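Nonsense-mediated mRNA decay protein 2 (Saccharomyces cerevisiae, PDB 4LUN) takes part in nonsense-mediated decay of mRNAs carrying premature stop codons, interacting with Upf1 through its C-terminus, and is represented here by its N-terminal MIF4G domain. Local coordinates at residues S70-I73 with V74-E78; D283-L286 with P287-I290. All blocks are in the same frame, centred on the assembly; numbering follows the deposited sequence.

Interaction 1: S70-I73 with V74-E78; sequences SEII and VTVTE
Thr75 lays its hydroxyl back over the carbonyl of Glu71, one helical turn earlier, with Thr75 OG1 2.8 Å from Glu71 O. The same oxygen takes the amide of Thr75, and the two donors arrive from opposite faces of the Glu71 carbonyl plane; neither lies in it, the hydroxyl being tilted by 34°. The first torsion of Thr75 (chi1 -60°) explains the reach: it sets OG1 beside its own backbone N, turned toward the preceding turn, and leaves CG2 beside its carbonyl carbon. The Glu71 side chain runs alongside in the same direction, its CG 4.0 Å from Thr75 OG1, while the carboxylate extends further out.

Two residues on, the pattern recurs. Thr77 OG1 lies 2.6 Å from Ile73 O, standing above the carbonyl plane (37° out of it), and Thr77 N binds that oxygen from the other face at 2.9 Å. Each threonine thus satisfies its hydroxyl within its own helix through the i to i-4 side-chain-to-backbone bond familiar from serine and threonine in helices, here on helix 69-81 of the all-helical MIF4G domain. Between these two forked acceptors, Val76 N makes a single bond to Ile72 O (2.8 Å).

The apolar pairing along the turn is looser: Ile72 CG2 and Val76 CG2 approach to 4.3 Å, two buried branches on neighbouring turns. Their face packs against other helices, with Ile72 on Ile41 and Val76 on Leu44 of helix 34-44, and Val76 also on Ile97 and Leu100 of helix 87-104. Ile73 belongs to another flank, where it touches Phe108 and Pro111 of helix 106-116, and Thr77 reaches Leu112 there.

Interaction 2: D283-L286 with P287-I290; sequences DKLL and PIFI
Leu286 touches the residues that follow it with CB, CG and CD1: the first two lie against Pro287, and the third reaches the next turn. Its CB sits against the proline ring, 3.5 Å from Pro287 CD, which is tighter than usual for two carbons and follows from the ring closing back onto its own nitrogen. CG comes next, 3.8 Å from Pro287 N. With CG anti to the backbone N (chi1 -178°), the chain is carried forward along the helix, and the CD1 branch ends between two residues of the next turn: it is 4.1 Å from Phe289 CD2, approaching the ring obliquely, and 4.1 Å from Ile290 CG1, whose side chain runs beside it in the same direction. Beyond this turn, Leu286 also touches His312 and His315 of the C-terminal tag.

On a different side of the helix, Leu285 CD2 and Ile288 CD1 approach to 4.3 Å, and both side chains rest on helix 231-271, Leu285 on Val257 and Leu260, Ile288 on Leu253.

The backbone evidence centres on Pro287. Its nitrogen has no hydrogen to give, and its CD stands where an amide hydrogen would point, 3.2 Å from Asp283 O. Regular bonding is back by Phe289, whose N lies 2.9 Å from Leu285 O (166° at the hydrogen), and Ile290 N follows with a bond to Leu286 O. A missing bond at the proline, intact bonds two and three residues later and phi/psi values that stay helical together identify a proline kink within the long helix 277-303, which packs against helix 231-271 as an antiparallel helical pair.

In the fold
From the N terminus, interaction 1 comes first, on helix 69-81 within the MIF4G range, and interaction 2 follows much later, on helix 277-303. Each joins successive turns of one helix, so neither closes a loop; they lie in series along the chain and neither nest nor cross. Their centres are 42 Å apart on opposite sides of the chain's centre, and the nearest atoms remain about 31 Å from each other. Residues 70-78 bring together helices 34-44, 87-104 and 106-116 around their own helix, whereas residues 283-290 hold the last helix against the long helix 231-271. The two contacts share no packing partner among the residues named.

Interaction 1: S70-I73 with V74-E78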
loop_
_atom_site.group_PDB
_atom_site.type_symbol
_atom_site.label_atom_id
_atom_site.label_comp_id
_atom_site.label_asym_id
_atom_site.label_seq_id
_atom_site.Cartn_x
_atom_site.Cartn_y
_atom_site.Cartn_z
ATOM N N SER A 70 5.785 -6.100 24.334
ATOM C CA SER A 70 6.839 -5.501 23.507
ATOM C C SER A 70 7.324 -6.479 22.448
ATOM O O SER A 70 7.456 -6.131 21.274
ATOM C CB SER A 70 8.023 -5.058 24.364
ATOM O OG SER A 70 7.599 -4.310 25.485
ATOM N N GLU A 71 7.593 -7.708 22.876
ATOM C CA GLU A 71 8.002 -8.762 21.963
ATOM C C GLU A 71 6.925 -9.089 20.930
ATOM O O GLU A 71 7.235 -9.390 19.773
ATOM C CB GLU A 71 8.392 -10.025 22.739
ATOM C CG GLU A 71 8.637 -11.226 21.860
ATOM C CD GLU A 71 9.404 -12.312 22.570
ATOM O OE1 GLU A 71 9.557 -12.216 23.808
ATOM O OE2 GLU A 71 9.861 -13.255 21.889
ATOM N N ILE A 72 5.661 -9.021 21.342
ATOM C CA ILE A 72 4.551 -9.281 20.429
ATOM C C ILE A 72 4.501 -8.199 19.350
ATOM O O ILE A 72 4.302 -8.493 18.169
ATOM C CB ILE A 72 3.200 -9.308 21.170
ATOM C CG1 ILE A 72 3.080 -10.569 22.026
ATOM C CG2 ILE A 72 2.041 -9.264 20.183
ATOM C CD1 ILE A 72 1.830 -10.601 22.886
ATOM N N ILE A 73 4.701 -6.952 19.766
ATOM C CA ILE A 73 4.705 -5.816 18.846
ATOM C C ILE A 73 5.785 -5.959 17.770
ATOM O O ILE A 73 5.500 -5.827 16.577
ATOM C CB ILE A 73 4.905 -4.492 19.608
ATOM C CG1 ILE A 73 3.674 -4.195 20.466
ATOM C CG2 ILE A 73 5.187 -3.342 18.641
ATOM C CD1 ILE A 73 3.917 -3.167 21.535
ATOM N N VAL A 74 7.018 -6.235 18.189
ATOM C CA VAL A 74 8.111 -6.476 17.240
ATOM C C VAL A 74 7.837 -7.674 16.334
ATOM O O VAL A 74 8.018 -7.599 15.117
ATOM C CB VAL A 74 9.452 -6.686 17.962
ATOM C CG1 VAL A 74 10.542 -7.071 16.962
ATOM C CG2 VAL A 74 9.843 -5.431 18.721
ATOM N N THR A 75 7.396 -8.777 16.927
ATOM C CA THR A 75 7.093 -9.984 16.164
ATOM C C THR A 75 6.009 -9.750 15.119
ATOM O O THR A 75 6.169 -10.118 13.952
ATOM C CB THR A 75 6.666 -11.138 17.088
ATOM O OG1 THR A 75 7.733 -11.436 17.996
ATOM C CG2 THR A 75 6.321 -12.376 16.275
ATOM N N VAL A 76 4.908 -9.134 15.539
ATOM C CA VAL A 76 3.800 -8.844 14.639
ATOM C C VAL A 76 4.203 -7.842 13.545
ATOM O O VAL A 76 3.771 -7.961 12.397
ATOM C CB VAL A 76 2.569 -8.343 15.431
ATOM C CG1 VAL A 76 1.727 -7.400 14.607
ATOM C CG2 VAL A 76 1.739 -9.525 15.923
ATOM N N THR A 77 5.037 -6.868 13.902
ATOM C CA THR A 77 5.503 -5.882 12.933
ATOM C C THR A 77 6.209 -6.582 11.780
ATOM O O THR A 77 5.961 -6.285 10.610
ATOM C CB THR A 77 6.465 -4.857 13.553
ATOM O OG1 THR A 77 5.800 -4.128 14.590
ATOM C CG2 THR A 77 6.934 -3.867 12.487
ATOM N N GLU A 78 7.084 -7.522 12.120
ATOM C CA GLU A 78 7.798 -8.305 11.121
ATOM C C GLU A 78 6.838 -9.170 10.306
ATOM O O GLU A 78 6.920 -9.211 9.082
ATOM C CB GLU A 78 8.864 -9.169 11.795
ATOM C CG GLU A 78 10.112 -9.371 10.969
ATOM C CD GLU A 78 11.355 -9.495 11.829
ATOM O OE1 GLU A 78 12.316 -8.729 11.597
ATOM O OE2 GLU A 78 11.372 -10.355 12.738
#

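Interaction 2: D283-L286 with P287-I290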
loop_
_atom_site.group_PDB
_atom_site.type_symbol
_atom_site.label_atom_id
_atom_site.label_comp_id
_atom_site.label_asym_id
_atom_site.label_seq_id
_atom_site.Cartn_x
_atom_site.Cartn_y
_atom_site.Cartn_z
ATOM N N ASP A 283 15.669 1.449 -27.761
ATOM C CA ASP A 283 15.620 0.265 -26.899
ATOM C C ASP A 283 15.637 0.619 -25.407
ATOM O O ASP A 283 15.012 -0.061 -24.593
ATOM C CB ASP A 283 16.767 -0.696 -27.231
ATOM C CG ASP A 283 16.489 -1.545 -28.460
ATOM O OD1 ASP A 283 15.357 -1.496 -28.984
ATOM O OD2 ASP A 283 17.402 -2.283 -28.898
ATOM N N LYS A 284 16.335 1.695 -25.061
ATOM C CA LYS A 284 16.378 2.178 -23.682
ATOM C C LYS A 284 15.086 2.853 -23.233
ATOM O O LYS A 284 14.726 2.788 -22.060
ATOM C CB LYS A 284 17.536 3.164 -23.491
ATOM C CG LYS A 284 18.917 2.547 -23.616
ATOM C CD LYS A 284 19.995 3.572 -23.269
ATOM C CE LYS A 284 21.396 3.002 -23.441
ATOM N NZ LYS A 284 21.971 3.337 -24.771
ATOM N N LEU A 285 14.396 3.515 -24.159
ATOM C CA LEU A 285 13.188 4.254 -23.819
ATOM C C LEU A 285 11.924 3.413 -23.880
ATOM O O LEU A 285 10.963 3.682 -23.160
ATOM C CB LEU A 285 13.016 5.452 -24.748
ATOM C CG LEU A 285 13.873 6.676 -24.453
ATOM C CD1 LEU A 285 13.593 7.746 -25.499
ATOM C CD2 LEU A 285 13.576 7.192 -23.042
ATOM N N LEU A 286 11.912 2.413 -24.754
ATOM C CA LEU A 286 10.678 1.663 -25.006
ATOM C C LEU A 286 10.029 1.036 -23.758
ATOM O O LEU A 286 8.815 1.184 -23.557
ATOM C CB LEU A 286 10.881 0.618 -26.116
ATOM C CG LEU A 286 9.626 -0.183 -26.485
ATOM C CD1 LEU A 286 8.543 0.698 -27.083
ATOM C CD2 LEU A 286 9.944 -1.335 -27.422
ATOM N N PRO A 287 10.819 0.360 -22.899
ATOM C CA PRO A 287 10.193 -0.220 -21.705
ATOM C C PRO A 287 9.567 0.835 -20.797
ATOM O O PRO A 287 8.557 0.560 -20.148
ATOM C CB PRO A 287 11.371 -0.895 -20.985
ATOM C CG PRO A 287 12.380 -1.118 -22.021
ATOM C CD PRO A 287 12.255 0.035 -22.965
ATOM N N ILE A 288 10.155 2.027 -20.744
ATOM C CA ILE A 288 9.583 3.102 -19.939
ATOM C C ILE A 288 8.284 3.550 -20.583
ATOM O O ILE A 288 7.284 3.774 -19.899
ATOM C CB ILE A 288 10.525 4.307 -19.854
ATOM C CG1 ILE A 288 11.920 3.855 -19.408
ATOM C CG2 ILE A 288 9.970 5.339 -18.905
ATOM C CD1 ILE A 288 12.954 4.967 -19.438
ATOM N N PHE A 289 8.301 3.712 -21.906
ATOM C CA PHE A 289 7.081 4.089 -22.620
ATOM C C PHE A 289 5.987 3.064 -22.373
ATOM O O PHE A 289 4.839 3.424 -22.116
ATOM C CB PHE A 289 7.339 4.189 -24.123
ATOM C CG PHE A 289 6.075 4.295 -24.950
ATOM C CD1 PHE A 289 5.285 5.426 -24.889
ATOM C CD2 PHE A 289 5.685 3.263 -25.789
ATOM C CE1 PHE A 289 4.126 5.526 -25.639
ATOM C CE2 PHE A 289 4.515 3.370 -26.544
ATOM C CZ PHE A 289 3.753 4.506 -26.470
ATOM N N ILE A 290 6.340 1.782 -22.463
ATOM C CA ILE A 290 5.332 0.740 -22.281
ATOM C C ILE A 290 4.734 0.781 -20.866
ATOM O O ILE A 290 3.534 0.576 -20.697
ATOM C CB ILE A 290 5.876 -0.681 -22.627
ATOM C CG1 ILE A 290 6.205 -0.786 -24.120
ATOM C CG2 ILE A 290 4.885 -1.766 -22.199
ATOM C CD1 ILE A 290 5.080 -0.360 -25.039
#